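Local coordinates for 5' nucleotidase family protein (Staphylococcus aureus subsp. aureus, PDB 4Q7F) that belongs to the 5'-nucleotidase family, with a calcineurin-like phosphoesterase domain that holds a manganese and a magnesium ion, at residues 149-163 against 194-207. Sequence-based numbering, arbitrary orientation.
With MG (magnesium ion), chain B.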
ATOM      1  N   TYR A 149      -6.949  -6.356  26.831  1.00 32.50           N
ATOM      2  CA  TYR A 149      -6.115  -6.747  27.951  1.00 33.28           C
ATOM      3  C   TYR A 149      -6.246  -8.252  28.175  1.00 34.00           C
ATOM      4  O   TYR A 149      -7.319  -8.813  27.973  1.00 31.01           O
ATOM      5  CB  TYR A 149      -6.554  -6.012  29.228  1.00 36.11           C
ATOM      6  CG  TYR A 149      -6.346  -4.511  29.212  1.00 36.72           C
ATOM      7  CD1 TYR A 149      -5.090  -3.965  29.437  1.00 37.70           C
ATOM      8  CD2 TYR A 149      -7.413  -3.641  29.030  1.00 37.72           C
ATOM      9  CE1 TYR A 149      -4.891  -2.585  29.437  1.00 40.06           C
ATOM     10  CE2 TYR A 149      -7.231  -2.259  29.046  1.00 39.42           C
ATOM     11  CZ  TYR A 149      -5.968  -1.737  29.244  1.00 39.53           C
ATOM     12  OH  TYR A 149      -5.777  -0.377  29.263  1.00 41.51           O
ATOM     13  N   PHE A 150      -5.144  -8.906  28.555  1.00 34.41           N
ATOM     14  CA  PHE A 150      -5.188 -10.333  28.909  1.00 34.95           C
ATOM     15  C   PHE A 150      -4.078 -10.658  29.900  1.00 34.60           C
ATOM     16  O   PHE A 150      -3.119  -9.894  30.039  1.00 34.01           O
ATOM     17  CB  PHE A 150      -5.137 -11.244  27.673  1.00 33.71           C
ATOM     18  CG  PHE A 150      -3.891 -11.105  26.858  1.00 32.90           C
ATOM     19  CD1 PHE A 150      -3.825 -10.189  25.814  1.00 32.71           C
ATOM     20  CD2 PHE A 150      -2.788 -11.907  27.110  1.00 32.99           C
ATOM     21  CE1 PHE A 150      -2.678 -10.065  25.054  1.00 31.24           C
ATOM     22  CE2 PHE A 150      -1.634 -11.783  26.352  1.00 32.02           C
ATOM     23  CZ  PHE A 150      -1.584 -10.864  25.319  1.00 31.85           C
ATOM     24  N   GLN A 151      -4.222 -11.775  30.608  1.00 35.60           N
ATOM     25  CA  GLN A 151      -3.214 -12.175  31.589  1.00 35.86           C
ATOM     26  C   GLN A 151      -2.204 -13.197  31.090  1.00 34.45           C
ATOM     27  O   GLN A 151      -2.510 -14.077  30.281  1.00 33.39           O
ATOM     28  CB  GLN A 151      -3.855 -12.696  32.886  1.00 38.33           C
ATOM     29  CG  GLN A 151      -4.473 -11.598  33.726  1.00 40.14           C
ATOM     30  CD  GLN A 151      -5.580 -10.893  32.984  1.00 40.32           C
ATOM     31  OE1 GLN A 151      -6.488 -11.537  32.457  1.00 40.31           O
ATOM     32  NE2 GLN A 151      -5.515  -9.565  32.932  1.00 40.95           N
ATOM     33  N   VAL A 152      -0.989 -13.038  31.590  1.00 34.56           N
ATOM     34  CA  VAL A 152       0.107 -13.969  31.367  1.00 35.45           C
ATOM     35  C   VAL A 152       0.616 -14.205  32.783  1.00 37.67           C
ATOM     36  O   VAL A 152       1.297 -13.344  33.372  1.00 36.96           O
ATOM     37  CB  VAL A 152       1.238 -13.388  30.509  1.00 35.35           C
ATOM     38  CG1 VAL A 152       2.380 -14.408  30.398  1.00 35.84           C
ATOM     39  CG2 VAL A 152       0.713 -12.985  29.145  1.00 33.29           C
ATOM     40  N   GLY A 153       0.232 -15.347  33.347  1.00 37.19           N
ATOM     41  CA  GLY A 153       0.570 -15.643  34.722  1.00 38.70           C
ATOM     42  C   GLY A 153      -0.113 -14.590  35.572  1.00 39.82           C
ATOM     43  O   GLY A 153      -1.279 -14.290  35.374  1.00 38.86           O
ATOM     44  N   ASP A 154       0.636 -14.000  36.491  1.00 42.17           N
ATOM     45  CA  ASP A 154       0.112 -12.958  37.372  1.00 44.46           C
ATOM     46  C   ASP A 154       0.353 -11.536  36.825  1.00 43.09           C
ATOM     47  O   ASP A 154       0.280 -10.557  37.567  1.00 43.76           O
ATOM     48  CB  ASP A 154       0.699 -13.109  38.783  1.00 48.30           C
ATOM     49  CG  ASP A 154       2.223 -13.108  38.799  1.00 50.16           C
ATOM     50  OD1 ASP A 154       2.846 -13.007  37.716  1.00 53.03           O
ATOM     51  OD2 ASP A 154       2.801 -13.215  39.899  1.00 52.89           O
ATOM     52  N   GLN A 155       0.661 -11.444  35.533  0.50 41.03           N
ATOM     53  CA  GLN A 155       0.898 -10.165  34.866  0.50 40.39           C
ATOM     54  C   GLN A 155      -0.240  -9.889  33.890  0.50 39.15           C
ATOM     55  O   GLN A 155      -1.019 -10.787  33.566  0.50 39.00           O
ATOM     56  CB  GLN A 155       2.206 -10.201  34.068  0.50 39.37           C
ATOM     57  CG  GLN A 155       3.469 -10.521  34.855  0.50 40.25           C
ATOM     58  CD  GLN A 155       3.722  -9.562  36.005  0.50 41.83           C
ATOM     59  OE1 GLN A 155       3.118  -9.675  37.068  0.50 42.87           O
ATOM     60  NE2 GLN A 155       4.661  -8.648  35.813  0.50 42.05           N
ATOM     61  N   THR A 156      -0.340  -8.645  33.436  1.00 38.69           N
ATOM     62  CA  THR A 156      -1.338  -8.275  32.453  1.00 36.99           C
ATOM     63  C   THR A 156      -0.672  -7.621  31.275  1.00 35.07           C
ATOM     64  O   THR A 156       0.235  -6.797  31.434  1.00 34.98           O
ATOM     65  CB  THR A 156      -2.401  -7.330  33.040  1.00 37.74           C
ATOM     66  OG1 THR A 156      -3.149  -8.025  34.037  1.00 36.52           O
ATOM     67  CG2 THR A 156      -3.358  -6.849  31.951  1.00 37.49           C
ATOM     68  N   VAL A 157      -1.102  -8.032  30.089  1.00 33.35           N
ATOM     69  CA  VAL A 157      -0.637  -7.439  28.849  1.00 32.36           C
ATOM     70  C   VAL A 157      -1.739  -6.527  28.324  1.00 31.60           C
ATOM     71  O   VAL A 157      -2.905  -6.907  28.326  1.00 30.65           O
ATOM     72  CB  VAL A 157      -0.362  -8.501  27.768  1.00 31.33           C
ATOM     73  CG1 VAL A 157       0.102  -7.824  26.483  1.00 31.25           C
ATOM     74  CG2 VAL A 157       0.663  -9.501  28.263  1.00 31.78           C
ATOM     75  N   GLY A 158      -1.358  -5.333  27.869  1.00 31.26           N
ATOM     76  CA  GLY A 158      -2.286  -4.375  27.298  1.00 31.21           C
ATOM     77  C   GLY A 158      -1.899  -4.126  25.851  1.00 29.58           C
ATOM     78  O   GLY A 158      -0.731  -3.867  25.553  1.00 29.28           O
ATOM     79  N   VAL A 159      -2.870  -4.228  24.953  1.00 28.61           N
ATOM     80  CA  VAL A 159      -2.607  -4.047  23.539  1.00 28.55           C
ATOM     81  C   VAL A 159      -3.426  -2.897  22.985  1.00 28.11           C
ATOM     82  O   VAL A 159      -4.628  -2.803  23.215  1.00 29.25           O
ATOM     83  CB  VAL A 159      -2.947  -5.310  22.721  1.00 28.29           C
ATOM     84  CG1 VAL A 159      -2.538  -5.119  21.269  1.00 27.62           C
ATOM     85  CG2 VAL A 159      -2.242  -6.518  23.289  1.00 28.12           C
ATOM     86  N   ILE A 160      -2.767  -2.005  22.267  1.00 27.52           N
ATOM     87  CA  ILE A 160      -3.472  -0.913  21.643  1.00 26.81           C
ATOM     88  C   ILE A 160      -3.202  -0.937  20.143  1.00 24.87           C
ATOM     89  O   ILE A 160      -2.051  -1.043  19.722  1.00 24.20           O
ATOM     90  CB  ILE A 160      -3.098   0.461  22.248  1.00 28.18           C
ATOM     91  CG1 ILE A 160      -3.911   1.564  21.566  1.00 28.21           C
ATOM     92  CG2 ILE A 160      -1.606   0.751  22.115  1.00 27.52           C
ATOM     93  CD1 ILE A 160      -3.784   2.923  22.246  1.00 30.20           C
ATOM     94  N   GLY A 161      -4.282  -0.862  19.358  1.00 23.88           N
ATOM     95  CA  GLY A 161      -4.219  -0.835  17.898  1.00 22.99           C
ATOM     96  C   GLY A 161      -4.368   0.584  17.366  1.00 22.92           C
ATOM     97  O   GLY A 161      -5.257   1.334  17.768  1.00 23.29           O
ATOM     98  N   LEU A 162      -3.485   0.947  16.453  1.00 22.88           N
ATOM     99  CA  LEU A 162      -3.456   2.277  15.871  1.00 22.94           C
ATOM    100  C   LEU A 162      -3.208   2.194  14.391  1.00 22.64           C
ATOM    101  O   LEU A 162      -2.571   1.246  13.910  1.00 22.51           O
ATOM    102  CB  LEU A 162      -2.350   3.099  16.521  1.00 23.85           C
ATOM    103  CG  LEU A 162      -2.599   3.430  17.989  1.00 24.43           C
ATOM    104  CD1 LEU A 162      -1.326   3.843  18.724  1.00 25.43           C
ATOM    105  CD2 LEU A 162      -3.688   4.484  18.100  1.00 25.11           C
ATOM    106  N   THR A 163      -3.700   3.204  13.676  1.00 22.81           N
ATOM    107  CA  THR A 163      -3.593   3.250  12.227  1.00 22.27           C
ATOM    108  C   THR A 163      -3.075   4.616  11.739  1.00 22.78           C
ATOM    109  O   THR A 163      -3.370   5.667  12.316  1.00 24.25           O
ATOM    110  CB  THR A 163      -4.979   2.978  11.598  1.00 21.61           C
ATOM    111  OG1 THR A 163      -5.469   1.679  12.002  1.00 20.77           O
ATOM    112  CG2 THR A 163      -4.900   3.028  10.090  1.00 21.18           C
ATOM    113  N   GLU A 194      -3.410   5.245  31.424  1.00 44.10           N
ATOM    114  CA  GLU A 194      -4.429   4.268  31.790  1.00 45.74           C
ATOM    115  C   GLU A 194      -3.960   2.837  31.563  1.00 43.92           C
ATOM    116  O   GLU A 194      -4.275   1.944  32.345  1.00 42.93           O
ATOM    117  CB  GLU A 194      -5.698   4.495  30.980  1.00 48.21           C
ATOM    118  CG  GLU A 194      -6.812   3.525  31.342  1.00 52.05           C
ATOM    119  CD  GLU A 194      -8.068   3.735  30.530  1.00 55.19           C
ATOM    120  OE1 GLU A 194      -7.963   4.171  29.357  1.00 54.42           O
ATOM    121  OE2 GLU A 194      -9.160   3.446  31.072  1.00 60.70           O
HETATM  122  N   MSE A 195      -3.238   2.625  30.469  1.00 41.09           N
HETATM  123  CA  MSE A 195      -2.718   1.309  30.148  1.00 40.32           C
HETATM  124  C   MSE A 195      -1.759   0.873  31.224  1.00 41.92           C
HETATM  125  O   MSE A 195      -1.857  -0.246  31.718  1.00 40.68           O
HETATM  126  CB  MSE A 195      -2.077   1.316  28.766  1.00 38.25           C
HETATM  127  CG  MSE A 195      -3.197   1.326  27.730  1.00 37.90           C
HETATM  128 SE   MSE A 195      -2.522   1.207  25.882  1.00 38.16          SE
HETATM  129  CE  MSE A 195      -0.750   2.035  26.031  1.00 40.37           C
ATOM    130  N   LYS A 196      -0.849   1.757  31.624  1.00 43.49           N
ATOM    131  CA  LYS A 196       0.105   1.419  32.674  1.00 46.06           C
ATOM    132  C   LYS A 196      -0.577   1.141  34.025  1.00 47.37           C
ATOM    133  O   LYS A 196      -0.021   0.432  34.841  1.00 49.60           O
ATOM    134  CB  LYS A 196       1.147   2.512  32.832  1.00 48.39           C
ATOM    135  CG  LYS A 196       2.045   2.701  31.625  1.00 48.47           C
ATOM    136  CD  LYS A 196       2.986   3.878  31.829  1.00 50.26           C
ATOM    137  CE  LYS A 196       3.959   3.635  32.980  1.00 52.00           C
ATOM    138  NZ  LYS A 196       4.832   4.806  33.250  1.00 53.63           N
ATOM    139  N   ARG A 197      -1.756   1.713  34.270  1.00 48.88           N
ATOM    140  CA  ARG A 197      -2.490   1.433  35.516  1.00 50.63           C
ATOM    141  C   ARG A 197      -3.105   0.042  35.457  1.00 51.22           C
ATOM    142  O   ARG A 197      -3.285  -0.605  36.475  1.00 52.31           O
ATOM    143  CB  ARG A 197      -3.628   2.435  35.778  1.00 50.07           C
ATOM    144  CG  ARG A 197      -3.210   3.791  36.319  1.00 51.21           C
ATOM    145  CD  ARG A 197      -4.410   4.639  36.744  1.00 51.48           C
ATOM    146  NE  ARG A 197      -5.231   5.152  35.634  1.00 50.18           N
ATOM    147  CZ  ARG A 197      -4.998   6.294  34.980  1.00 49.57           C
ATOM    148  NH1 ARG A 197      -5.805   6.681  33.992  1.00 48.48           N
ATOM    149  NH2 ARG A 197      -3.954   7.056  35.297  1.00 50.21           N
ATOM    150  N   HIS A 198      -3.446  -0.409  34.259  1.00 51.15           N
ATOM    151  CA  HIS A 198      -4.094  -1.696  34.106  1.00 52.76           C
ATOM    152  C   HIS A 198      -3.103  -2.828  33.785  1.00 49.24           C
ATOM    153  O   HIS A 198      -3.318  -3.960  34.206  1.00 48.94           O
ATOM    154  CB  HIS A 198      -5.173  -1.591  33.010  1.00 56.19           C
ATOM    155  CG  HIS A 198      -6.227  -2.654  33.082  1.00 64.32           C
ATOM    156  ND1 HIS A 198      -6.000  -3.968  32.722  1.00 67.48           N
ATOM    157  CD2 HIS A 198      -7.529  -2.591  33.457  1.00 69.98           C
ATOM    158  CE1 HIS A 198      -7.107  -4.670  32.889  1.00 67.88           C
ATOM    159  NE2 HIS A 198      -8.050  -3.858  33.336  1.00 71.32           N
ATOM    160  N   ALA A 199      -2.000  -2.518  33.093  1.00 45.84           N
ATOM    161  CA  ALA A 199      -1.065  -3.562  32.634  1.00 44.48           C
ATOM    162  C   ALA A 199       0.416  -3.394  32.972  1.00 44.25           C
ATOM    163  O   ALA A 199       0.906  -2.295  33.189  1.00 47.90           O
ATOM    164  CB  ALA A 199      -1.208  -3.725  31.123  1.00 42.10           C
ATOM    165  N   ASP A 200       1.111  -4.527  32.982  1.00 42.47           N
ATOM    166  CA  ASP A 200       2.544  -4.597  33.251  1.00 43.08           C
ATOM    167  C   ASP A 200       3.325  -4.588  31.949  1.00 42.05           C
ATOM    168  O   ASP A 200       4.460  -4.110  31.905  1.00 42.68           O
ATOM    169  CB  ASP A 200       2.860  -5.880  33.996  1.00 42.82           C
ATOM    170  CG  ASP A 200       2.079  -6.007  35.281  1.00 43.28           C
ATOM    171  OD1 ASP A 200       2.357  -5.243  36.228  1.00 44.68           O
ATOM    172  OD2 ASP A 200       1.205  -6.889  35.342  1.00 41.41           O
ATOM    173  N   ILE A 201       2.716  -5.139  30.898  1.00 41.04           N
ATOM    174  CA  ILE A 201       3.329  -5.192  29.573  1.00 39.73           C
ATOM    175  C   ILE A 201       2.440  -4.489  28.560  1.00 37.53           C
ATOM    176  O   ILE A 201       1.227  -4.730  28.504  1.00 36.06           O
ATOM    177  CB  ILE A 201       3.557  -6.647  29.116  1.00 40.05           C
ATOM    178  CG1 ILE A 201       4.480  -7.373  30.099  1.00 40.93           C
ATOM    179  CG2 ILE A 201       4.138  -6.683  27.699  1.00 38.83           C
ATOM    180  CD1 ILE A 201       5.887  -6.810  30.166  1.00 42.75           C
ATOM    181  N   ILE A 202       3.060  -3.633  27.749  1.00 35.31           N
ATOM    182  CA  ILE A 202       2.351  -2.863  26.731  1.00 34.60           C
ATOM    183  C   ILE A 202       2.845  -3.188  25.329  1.00 32.92           C
ATOM    184  O   ILE A 202       4.046  -3.173  25.058  1.00 32.38           O
ATOM    185  CB  ILE A 202       2.482  -1.360  27.008  1.00 35.52           C
ATOM    186  CG1 ILE A 202       1.712  -1.040  28.301  1.00 36.62           C
ATOM    187  CG2 ILE A 202       1.941  -0.551  25.831  1.00 35.25           C
ATOM    188  CD1 ILE A 202       2.027   0.297  28.910  1.00 38.98           C
ATOM    189  N   VAL A 203       1.885  -3.474  24.456  1.00 31.01           N
ATOM    190  CA  VAL A 203       2.129  -3.822  23.078  1.00 29.13           C
ATOM    191  C   VAL A 203       1.358  -2.856  22.207  1.00 28.12           C
ATOM    192  O   VAL A 203       0.141  -2.734  22.327  1.00 26.81           O
ATOM    193  CB  VAL A 203       1.619  -5.251  22.766  1.00 28.20           C
ATOM    194  CG1 VAL A 203       1.834  -5.619  21.298  1.00 26.51           C
ATOM    195  CG2 VAL A 203       2.284  -6.269  23.675  1.00 28.49           C
ATOM    196  N   VAL A 204       2.083  -2.137  21.358  1.00 27.41           N
ATOM    197  CA  VAL A 204       1.483  -1.224  20.422  1.00 26.49           C
ATOM    198  C   VAL A 204       1.497  -1.860  19.034  1.00 25.64           C
ATOM    199  O   VAL A 204       2.572  -2.257  18.547  1.00 26.39           O
ATOM    200  CB  VAL A 204       2.270   0.101  20.334  1.00 26.90           C
ATOM    201  CG1 VAL A 204       1.662   0.980  19.256  1.00 26.70           C
ATOM    202  CG2 VAL A 204       2.276   0.820  21.675  1.00 28.19           C
ATOM    203  N   CYS A 205       0.329  -1.984  18.410  1.00 24.83           N
ATOM    204  CA  CYS A 205       0.243  -2.496  17.037  1.00 24.48           C
ATOM    205  C   CYS A 205      -0.208  -1.337  16.175  1.00 24.27           C
ATOM    206  O   CYS A 205      -1.387  -0.983  16.133  1.00 24.54           O
ATOM    207  CB  CYS A 205      -0.707  -3.669  16.874  1.00 24.57           C
ATOM    208  SG  CYS A 205      -0.222  -5.145  17.779  1.00 26.44           S
ATOM    209  N   TYR A 206       0.758  -0.751  15.485  1.00 23.55           N
ATOM    210  CA  TYR A 206       0.546   0.420  14.668  1.00 22.57           C
ATOM    211  C   TYR A 206       0.684   0.122  13.199  1.00 21.37           C
ATOM    212  O   TYR A 206       1.744  -0.306  12.756  1.00 20.36           O
ATOM    213  CB  TYR A 206       1.591   1.450  15.098  1.00 24.21           C
ATOM    214  CG  TYR A 206       1.686   2.721  14.279  1.00 24.98           C
ATOM    215  CD1 TYR A 206       0.554   3.459  13.938  1.00 25.07           C
ATOM    216  CD2 TYR A 206       2.931   3.239  13.943  1.00 26.04           C
ATOM    217  CE1 TYR A 206       0.668   4.652  13.235  1.00 26.89           C
ATOM    218  CE2 TYR A 206       3.054   4.418  13.243  1.00 27.49           C
ATOM    219  CZ  TYR A 206       1.924   5.124  12.893  1.00 27.23           C
ATOM    220  OH  TYR A 206       2.075   6.298  12.202  1.00 29.54           O
ATOM    221  N   HIS A 207      -0.395   0.293  12.436  1.00 20.45           N
ATOM    222  CA  HIS A 207      -0.276   0.126  11.027  1.00 20.02           C
ATOM    223  C   HIS A 207       0.277   1.449  10.492  1.00 21.04           C
ATOM    224  O   HIS A 207      -0.468   2.293  10.052  1.00 20.60           O
ATOM    225  CB  HIS A 207      -1.567  -0.183  10.323  1.00 19.84           C
ATOM    226  CG  HIS A 207      -1.340  -0.486   8.884  1.00 20.21           C
ATOM    227  ND1 HIS A 207      -1.026  -1.746   8.445  1.00 19.81           N
ATOM    228  CD2 HIS A 207      -1.238   0.324   7.806  1.00 20.73           C
ATOM    229  CE1 HIS A 207      -0.817  -1.720   7.145  1.00 20.36           C
ATOM    230  NE2 HIS A 207      -0.934  -0.477   6.734  1.00 21.49           N
TER
HETATM  231 MG    MG B 601      -0.606   0.538   4.405  1.00 21.04          MG
HETATM  232  O   HOH W   1      -0.208  -7.178  37.517  1.00 43.99           O
HETATM  233  O   HOH W   2       1.008   0.119   2.795  1.00 20.85           O
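Tyr149 and His198 stack face to face at the solvent-facing end of the contact, ring centroids 4.0 Å apart and planes inclined by 28°. His198 ND1 sits over the tyrosine ring, offset toward its rim and 3.4 Å from Tyr149 CD1, while Thr156 CG2 meets the imidazole at its edge. With CG anti to the backbone N (chi1 -159°), the His198 ring swings from the last turn of helix 184-198 onto the hairpin. The far end of the tyrosine reaches the same helix, where Tyr149 OH lies 3.5 Å from Met195 CG. Beyond it the side chain of Met195, a selenomethionine, crosses that of Ile160 at about a right angle, its SE 3.8 Å from Ile160 CB. Gly158, with no side chain, lets Ala199 CB and Tyr149 CE1 come in over its backbone. Asp200 turns its carboxylate back to strand 155-163: OD2 takes Thr156 N through its anti lone pair at 3.0 Å and a water as well, while Thr156 O accepts from both Asp200 N and Ile201 N. From there strands 155-163 and 201-207 run parallel, a right-handed beta-alpha-beta crossover whose connection includes helix 184-198, in one sheet of the calcineurin-like phosphoesterase domain. Val157, Val159, Val203 and Cys205 pack on one face, with Val157 CG1 3.9 Å from Val203 CG2; Ile160, Leu162, Val204 and Tyr206 line the helix-covered face. At the C-terminal end His207 NE2 binds magnesium in the plane of its ring at 2.6 Å, alongside Asp72, Asn109 and His247, and its ND1 is hydrogen-bonded to Asn70 O.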